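Local coordinates for N-terminal acetyltransferase-like protein (Chaetomium thermophilum, PDB 5NNP) that probably serves as the TPR-repeat auxiliary subunit of an N-terminal acetyltransferase A complex, forming an all-helical scaffold for its partner chains, at residues Pro729-Arg732 / Glu733-Ala737. Sequence-based numbering, arbitrary orientation.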
ATOM      1  N   PRO A 729      -8.223 -30.478 -33.501  1.00 92.35           N
ATOM      2  CA  PRO A 729      -8.419 -31.730 -32.759  1.00 93.97           C
ATOM      3  C   PRO A 729      -7.735 -31.761 -31.385  1.00 88.21           C
ATOM      4  O   PRO A 729      -8.262 -32.396 -30.473  1.00 92.90           O
ATOM      5  CB  PRO A 729      -7.815 -32.786 -33.694  1.00 96.28           C
ATOM      6  CG  PRO A 729      -6.911 -32.027 -34.607  1.00 95.33           C
ATOM      7  CD  PRO A 729      -7.545 -30.693 -34.790  1.00 91.53           C
ATOM      8  N   LYS A 730      -6.594 -31.095 -31.232  1.00 80.58           N
ATOM      9  CA  LYS A 730      -5.909 -31.080 -29.940  1.00 78.89           C
ATOM     10  C   LYS A 730      -6.663 -30.233 -28.918  1.00 78.46           C
ATOM     11  O   LYS A 730      -6.760 -30.596 -27.745  1.00 75.86           O
ATOM     12  CB  LYS A 730      -4.475 -30.568 -30.088  1.00 71.75           C
ATOM     13  CG  LYS A 730      -3.606 -31.483 -30.918  1.00 75.79           C
ATOM     14  CD  LYS A 730      -2.143 -31.090 -30.881  1.00 73.79           C
ATOM     15  CE  LYS A 730      -1.317 -32.136 -31.606  1.00 74.17           C
ATOM     16  NZ  LYS A 730       0.105 -31.763 -31.634  1.00 78.49           N
ATOM     17  N   LEU A 731      -7.183 -29.098 -29.372  1.00 78.80           N
ATOM     18  CA  LEU A 731      -8.015 -28.229 -28.544  1.00 74.26           C
ATOM     19  C   LEU A 731      -9.312 -28.939 -28.150  1.00 77.47           C
ATOM     20  O   LEU A 731      -9.731 -28.916 -26.991  1.00 73.38           O
ATOM     21  CB  LEU A 731      -8.321 -26.932 -29.295  1.00 72.86           C
ATOM     22  CG  LEU A 731      -9.245 -25.902 -28.653  1.00 64.90           C
ATOM     23  CD1 LEU A 731      -8.595 -25.341 -27.399  1.00 66.13           C
ATOM     24  CD2 LEU A 731      -9.557 -24.803 -29.650  1.00 65.23           C
ATOM     25  N   ARG A 732      -9.934 -29.578 -29.134  1.00 82.91           N
ATOM     26  CA  ARG A 732     -11.147 -30.355 -28.917  1.00 86.52           C
ATOM     27  C   ARG A 732     -10.933 -31.395 -27.828  1.00 86.51           C
ATOM     28  O   ARG A 732     -11.795 -31.598 -26.971  1.00 86.55           O
ATOM     29  CB  ARG A 732     -11.578 -31.034 -30.217  1.00 90.20           C
ATOM     30  CG  ARG A 732     -12.933 -31.693 -30.149  1.00 97.71           C
ATOM     31  CD  ARG A 732     -13.331 -32.248 -31.497  1.00104.85           C
ATOM     32  NE  ARG A 732     -14.701 -32.743 -31.485  1.00115.32           N
ATOM     33  CZ  ARG A 732     -15.049 -33.968 -31.102  1.00126.16           C
ATOM     34  NH1 ARG A 732     -16.326 -34.338 -31.130  1.00133.41           N
ATOM     35  NH2 ARG A 732     -14.120 -34.824 -30.694  1.00126.23           N
ATOM     36  N   GLU A 733      -9.770 -32.039 -27.859  1.00 86.98           N
ATOM     37  CA  GLU A 733      -9.451 -33.094 -26.903  1.00 88.25           C
ATOM     38  C   GLU A 733      -9.323 -32.566 -25.477  1.00 81.03           C
ATOM     39  O   GLU A 733      -9.926 -33.113 -24.550  1.00 80.88           O
ATOM     40  CB  GLU A 733      -8.160 -33.811 -27.307  1.00 90.66           C
ATOM     41  CG  GLU A 733      -7.707 -34.846 -26.294  1.00 94.92           C
ATOM     42  CD  GLU A 733      -6.615 -35.744 -26.830  1.00100.93           C
ATOM     43  OE1 GLU A 733      -6.580 -35.977 -28.060  1.00104.13           O
ATOM     44  OE2 GLU A 733      -5.790 -36.215 -26.018  1.00101.14           O
ATOM     45  N   VAL A 734      -8.538 -31.505 -25.313  1.00 68.76           N
ATOM     46  CA  VAL A 734      -8.263 -30.947 -24.001  1.00 65.68           C
ATOM     47  C   VAL A 734      -9.532 -30.379 -23.390  1.00 76.91           C
ATOM     48  O   VAL A 734      -9.775 -30.511 -22.189  1.00 64.92           O
ATOM     49  CB  VAL A 734      -7.196 -29.838 -24.066  1.00 67.79           C
ATOM     50  CG1 VAL A 734      -7.095 -29.112 -22.729  1.00 60.06           C
ATOM     51  CG2 VAL A 734      -5.854 -30.405 -24.484  1.00 66.90           C
ATOM     52  N   ILE A 735     -10.332 -29.735 -24.233  1.00 80.56           N
ATOM     53  CA  ILE A 735     -11.594 -29.134 -23.814  1.00 82.23           C
ATOM     54  C   ILE A 735     -12.531 -30.178 -23.199  1.00 88.63           C
ATOM     55  O   ILE A 735     -12.924 -30.065 -22.035  1.00 93.03           O
ATOM     56  CB  ILE A 735     -12.307 -28.450 -25.002  1.00 80.90           C
ATOM     57  CG1 ILE A 735     -11.584 -27.159 -25.397  1.00 73.04           C
ATOM     58  CG2 ILE A 735     -13.759 -28.163 -24.662  1.00 82.02           C
ATOM     59  CD1 ILE A 735     -11.746 -26.064 -24.432  1.00 62.82           C
ATOM     60  N   GLN A 736     -12.872 -31.194 -23.985  1.00 85.50           N
ATOM     61  CA  GLN A 736     -13.812 -32.219 -23.551  1.00 83.06           C
ATOM     62  C   GLN A 736     -13.293 -33.005 -22.353  1.00 84.98           C
ATOM     63  O   GLN A 736     -14.072 -33.417 -21.492  1.00 87.76           O
ATOM     64  CB  GLN A 736     -14.131 -33.169 -24.710  1.00 81.20           C
ATOM     65  CG  GLN A 736     -15.062 -32.564 -25.763  1.00 84.95           C
ATOM     66  CD  GLN A 736     -15.433 -33.547 -26.876  1.00 91.75           C
ATOM     67  OE1 GLN A 736     -14.695 -34.491 -27.155  1.00 94.51           O
ATOM     68  NE2 GLN A 736     -16.580 -33.319 -27.515  1.00 90.35           N
ATOM     69  N   ALA A 737     -11.980 -33.203 -22.293  1.00 82.72           N
ATOM     70  CA  ALA A 737     -11.374 -33.974 -21.213  1.00 82.37           C
ATOM     71  C   ALA A 737     -11.463 -33.245 -19.865  1.00 86.97           C
ATOM     72  O   ALA A 737     -11.883 -33.827 -18.867  1.00 92.72           O
ATOM     73  CB  ALA A 737      -9.919 -34.303 -21.548  1.00 73.93           C
TER
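L731 and I735 sit one turn apart on the short helix 729-739 and run side by side, with CD1 of L731 4.0 Å from CG1 of I735. CG of L731 stands anti to its own N (chi1 177°), whereas I735 holds CG1 beside the backbone N (chi1 -73°), and this pair of torsions places the two apolar branches next to each other.

Beneath the side chains, four successive bonds from N of residue i+4 to O of residue i, the repeat of an alpha-helix, pair the carbonyls of 729-732 with the amides of 733-736. At the first turn, E733 N reaches P729 O at 3.0 Å. V734 N follows to K730 O at 3.1 Å, and I735 N to L731 O at 2.9 Å. The last, Q736 N to R732 O, is 3.2 Å long. Further along, A737 N is taken up by E733 O.

On another side of the helix, NE2 of the Q736 amide lies over one face of the R732 guanidinium, toward its rim, with the planes 60° apart, so the groups do not stack. OE1 of Q736 stays 3.6 Å from NH2 of R732, a loose polar approach. The ammonium of K730 has its partner in another chain, a salt bridge to D10 of the putative uncharacterized protein.

L731, V734 and I735 all pack on L690 of helix 689-702, while R732 and Q736 lie against L724 in the preceding loop. E733 and V734 meet I37 of the partner chain, wedging this C-terminal helix between its own helical array and the neighbouring subunit.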